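Local coordinates for DUF115 domain-containing protein (Magnetospirillum magneticum AMB-1, PDB 5MU5) that is a Maf-family glycosyltransferase involved in bacterial flagella formation, probably by transferring sugar to flagellin, at residues A[406-414]-A[501-511]. Sequence-based numbering, arbitrary orientation.
Sequences FRELYLFGV and TRPLSSQSLRL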
# COMPACT_ATOMS: atom_id res chain seq x y z
N PHE A 406 18.51 -20.37 5.10
CA PHE A 406 19.84 -19.78 5.19
C PHE A 406 19.87 -18.69 6.25
O PHE A 406 18.89 -17.97 6.45
CB PHE A 406 20.29 -19.26 3.83
CG PHE A 406 20.39 -20.35 2.79
CD1 PHE A 406 21.47 -21.22 2.79
CD2 PHE A 406 19.42 -20.51 1.84
CE1 PHE A 406 21.56 -22.24 1.86
CE2 PHE A 406 19.51 -21.52 0.88
CZ PHE A 406 20.59 -22.37 0.89
N ARG A 407 20.98 -18.60 6.97
CA ARG A 407 21.13 -17.69 8.08
C ARG A 407 22.40 -16.85 8.04
O ARG A 407 22.38 -15.70 8.48
CB ARG A 407 21.02 -18.46 9.38
CG ARG A 407 19.64 -19.09 9.59
CD ARG A 407 18.58 -18.03 9.85
NE ARG A 407 17.23 -18.59 10.04
CZ ARG A 407 16.34 -18.79 9.08
NH1 ARG A 407 16.62 -18.50 7.81
NH2 ARG A 407 15.15 -19.27 9.38
N GLU A 408 23.48 -17.39 7.48
CA GLU A 408 24.70 -16.65 7.29
C GLU A 408 24.65 -16.12 5.86
O GLU A 408 24.68 -16.87 4.90
CB GLU A 408 25.91 -17.55 7.52
CG GLU A 408 27.22 -16.78 7.64
CD GLU A 408 28.43 -17.69 7.78
OE1 GLU A 408 28.28 -18.79 8.34
OE2 GLU A 408 29.54 -17.32 7.35
N LEU A 409 24.53 -14.81 5.74
CA LEU A 409 24.30 -14.16 4.45
C LEU A 409 25.38 -13.17 4.14
O LEU A 409 25.77 -12.42 5.00
CB LEU A 409 23.00 -13.36 4.50
CG LEU A 409 21.66 -14.01 4.21
CD1 LEU A 409 21.41 -15.22 5.09
CD2 LEU A 409 20.57 -12.98 4.43
N TYR A 410 25.80 -13.16 2.88
CA TYR A 410 26.76 -12.18 2.40
C TYR A 410 26.16 -11.45 1.22
O TYR A 410 25.73 -12.08 0.25
CB TYR A 410 28.07 -12.84 2.02
CG TYR A 410 28.75 -13.47 3.21
CD1 TYR A 410 28.41 -14.74 3.63
CD2 TYR A 410 29.72 -12.77 3.93
CE1 TYR A 410 29.02 -15.30 4.74
CE2 TYR A 410 30.34 -13.33 5.03
CZ TYR A 410 29.98 -14.59 5.43
OH TYR A 410 30.59 -15.16 6.51
N LEU A 411 26.11 -10.13 1.31
CA LEU A 411 25.64 -9.32 0.20
C LEU A 411 26.78 -8.77 -0.65
O LEU A 411 27.72 -8.17 -0.16
CB LEU A 411 24.78 -8.17 0.69
CG LEU A 411 23.67 -8.47 1.68
CD1 LEU A 411 23.04 -7.13 2.05
CD2 LEU A 411 22.63 -9.44 1.15
N PHE A 412 26.65 -8.95 -1.95
CA PHE A 412 27.59 -8.43 -2.92
C PHE A 412 26.78 -7.70 -3.99
O PHE A 412 25.68 -8.14 -4.35
CB PHE A 412 28.38 -9.56 -3.56
CG PHE A 412 29.21 -10.35 -2.60
CD1 PHE A 412 28.69 -11.45 -1.97
CD2 PHE A 412 30.53 -10.01 -2.38
CE1 PHE A 412 29.47 -12.21 -1.10
CE2 PHE A 412 31.31 -10.74 -1.51
CZ PHE A 412 30.79 -11.84 -0.87
N GLY A 413 27.31 -6.58 -4.46
CA GLY A 413 26.65 -5.81 -5.50
C GLY A 413 25.30 -5.27 -5.12
O GLY A 413 24.46 -5.05 -5.99
N VAL A 414 25.06 -5.13 -3.81
CA VAL A 414 23.82 -4.56 -3.28
C VAL A 414 24.23 -3.17 -2.81
O VAL A 414 24.34 -2.91 -1.61
CB VAL A 414 23.27 -5.36 -2.10
CG1 VAL A 414 21.92 -4.80 -1.66
CG2 VAL A 414 23.09 -6.80 -2.50
N THR A 501 22.88 -5.58 9.24
CA THR A 501 23.99 -6.18 8.51
C THR A 501 25.26 -5.64 9.10
O THR A 501 25.25 -4.57 9.66
CB THR A 501 24.01 -5.80 7.00
OG1 THR A 501 24.28 -4.40 6.86
CG2 THR A 501 22.71 -6.11 6.34
N ARG A 502 26.37 -6.37 8.98
CA ARG A 502 27.66 -5.86 9.44
C ARG A 502 28.53 -5.61 8.22
O ARG A 502 28.63 -6.45 7.36
CB ARG A 502 28.36 -6.81 10.41
CG ARG A 502 28.15 -6.50 11.88
CD ARG A 502 29.28 -7.06 12.76
NE ARG A 502 29.38 -8.52 12.67
CZ ARG A 502 28.58 -9.38 13.31
NH1 ARG A 502 27.60 -8.95 14.09
NH2 ARG A 502 28.75 -10.70 13.15
N PRO A 503 29.14 -4.44 8.12
CA PRO A 503 30.06 -4.21 7.03
C PRO A 503 31.19 -5.22 7.06
O PRO A 503 31.64 -5.57 8.13
CB PRO A 503 30.63 -2.82 7.35
CG PRO A 503 29.56 -2.16 8.14
CD PRO A 503 28.93 -3.24 8.95
N LEU A 504 31.65 -5.68 5.92
CA LEU A 504 32.72 -6.65 5.87
C LEU A 504 33.39 -6.51 4.52
O LEU A 504 32.74 -6.64 3.51
CB LEU A 504 32.19 -8.08 5.99
CG LEU A 504 33.25 -9.18 5.93
CD1 LEU A 504 34.12 -9.18 7.18
CD2 LEU A 504 32.63 -10.55 5.77
N SER A 505 34.68 -6.22 4.53
CA SER A 505 35.49 -6.22 3.33
C SER A 505 35.57 -7.66 2.85
O SER A 505 35.77 -8.57 3.66
CB SER A 505 36.87 -5.68 3.67
OG SER A 505 37.79 -6.01 2.66
N SER A 506 35.38 -7.88 1.56
CA SER A 506 35.42 -9.24 1.01
C SER A 506 36.80 -9.90 1.20
O SER A 506 36.90 -11.12 1.15
CB SER A 506 34.98 -9.26 -0.46
OG SER A 506 35.91 -8.59 -1.27
N GLN A 507 37.85 -9.10 1.43
CA GLN A 507 39.15 -9.65 1.78
C GLN A 507 39.18 -10.26 3.18
O GLN A 507 40.04 -11.05 3.49
CB GLN A 507 40.23 -8.59 1.70
CG GLN A 507 40.41 -7.98 0.33
CD GLN A 507 41.69 -7.16 0.27
OE1 GLN A 507 42.78 -7.71 0.36
NE2 GLN A 507 41.56 -5.85 0.13
N SER A 508 38.26 -9.88 4.05
CA SER A 508 38.21 -10.43 5.41
C SER A 508 37.28 -11.62 5.52
O SER A 508 37.21 -12.24 6.57
CB SER A 508 37.75 -9.38 6.41
OG SER A 508 38.68 -8.32 6.50
N LEU A 509 36.56 -11.93 4.44
CA LEU A 509 35.62 -13.03 4.46
C LEU A 509 36.33 -14.37 4.61
O LEU A 509 37.21 -14.68 3.83
CB LEU A 509 34.81 -13.02 3.16
CG LEU A 509 33.78 -14.11 2.90
CD1 LEU A 509 32.65 -13.57 2.02
CD2 LEU A 509 34.40 -15.33 2.25
N ARG A 510 35.95 -15.15 5.63
CA ARG A 510 36.46 -16.52 5.83
C ARG A 510 35.24 -17.37 6.13
O ARG A 510 34.48 -17.07 7.05
CB ARG A 510 37.40 -16.64 7.04
CG ARG A 510 38.71 -15.88 6.97
CD ARG A 510 39.65 -16.39 5.87
NE ARG A 510 40.91 -15.66 5.86
CZ ARG A 510 41.08 -14.42 5.38
NH1 ARG A 510 40.07 -13.72 4.86
NH2 ARG A 510 42.29 -13.86 5.43
N LEU A 511 35.05 -18.44 5.37
CA LEU A 511 33.90 -19.31 5.57
C LEU A 511 34.31 -20.56 6.32
O LEU A 511 35.45 -20.98 6.25
CB LEU A 511 33.30 -19.68 4.22
CG LEU A 511 32.92 -18.50 3.32
CD1 LEU A 511 32.41 -19.05 1.99
CD2 LEU A 511 31.89 -17.60 3.97
O HOH W 1 33.11 -14.06 7.17
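Tyr410 meets three leucines of 501-511, each from a different direction. Leu509 lays CD1 over one face of the phenol ring, 4.0 Å from the centroid of the Tyr410 ring and 30° off its normal, a geometry that qualifies as a CH-pi contact. Leu504 instead arrives at the edge, close to the ring plane, with its CD2 3.7 Å from Tyr410 CE2. The third, Leu511, runs past the tyrosine in the opposite sense and brings CD2 to 3.8 Å from Tyr410 CE1. Leu509 CD1 does double duty, because it also touches the edge of Phe412, 3.8 Å from Phe412 CZ; these two side chains cross at about a right angle. Leu509 can reach both rings because its CG stands anti to the backbone N (chi1 177°), directing the branch at the strand.

No direct hydrogen bond joins the segments, and the polar evidence lies at the phenol oxygen. Tyr410 OH donates to Glu408 OE2, 2.5 Å away; OE2 lies in the plane of the phenol ring and accepts through its anti lone pair. A water donates to the same hydroxyl, 2.8 Å from Tyr410 OH, and weakly accepts from the backbone N of Arg510, linking the two segments. A phenylalanine in place of Tyr410 would probably leave Glu408 OE2 and this water without the hydroxyl they share, breaking the water-mediated link to Arg510.

Further out, Phe490 stacks on Tyr410, while Phe276 meets Phe412 edge-to-face. Ser506 is held by a hydrogen bond to Asp287 of helix 284-294, a helix that also packs against Phe412 and Leu511. Strand 408-412 lies between parallel strands 275-278 and 488-491 of the mixed sheet; 502-503 forms one edge of the sheet, next to 488-491, and from Leu504 onward the chain folds back over Glu408, Tyr410 and Phe412, which alternate along the strand.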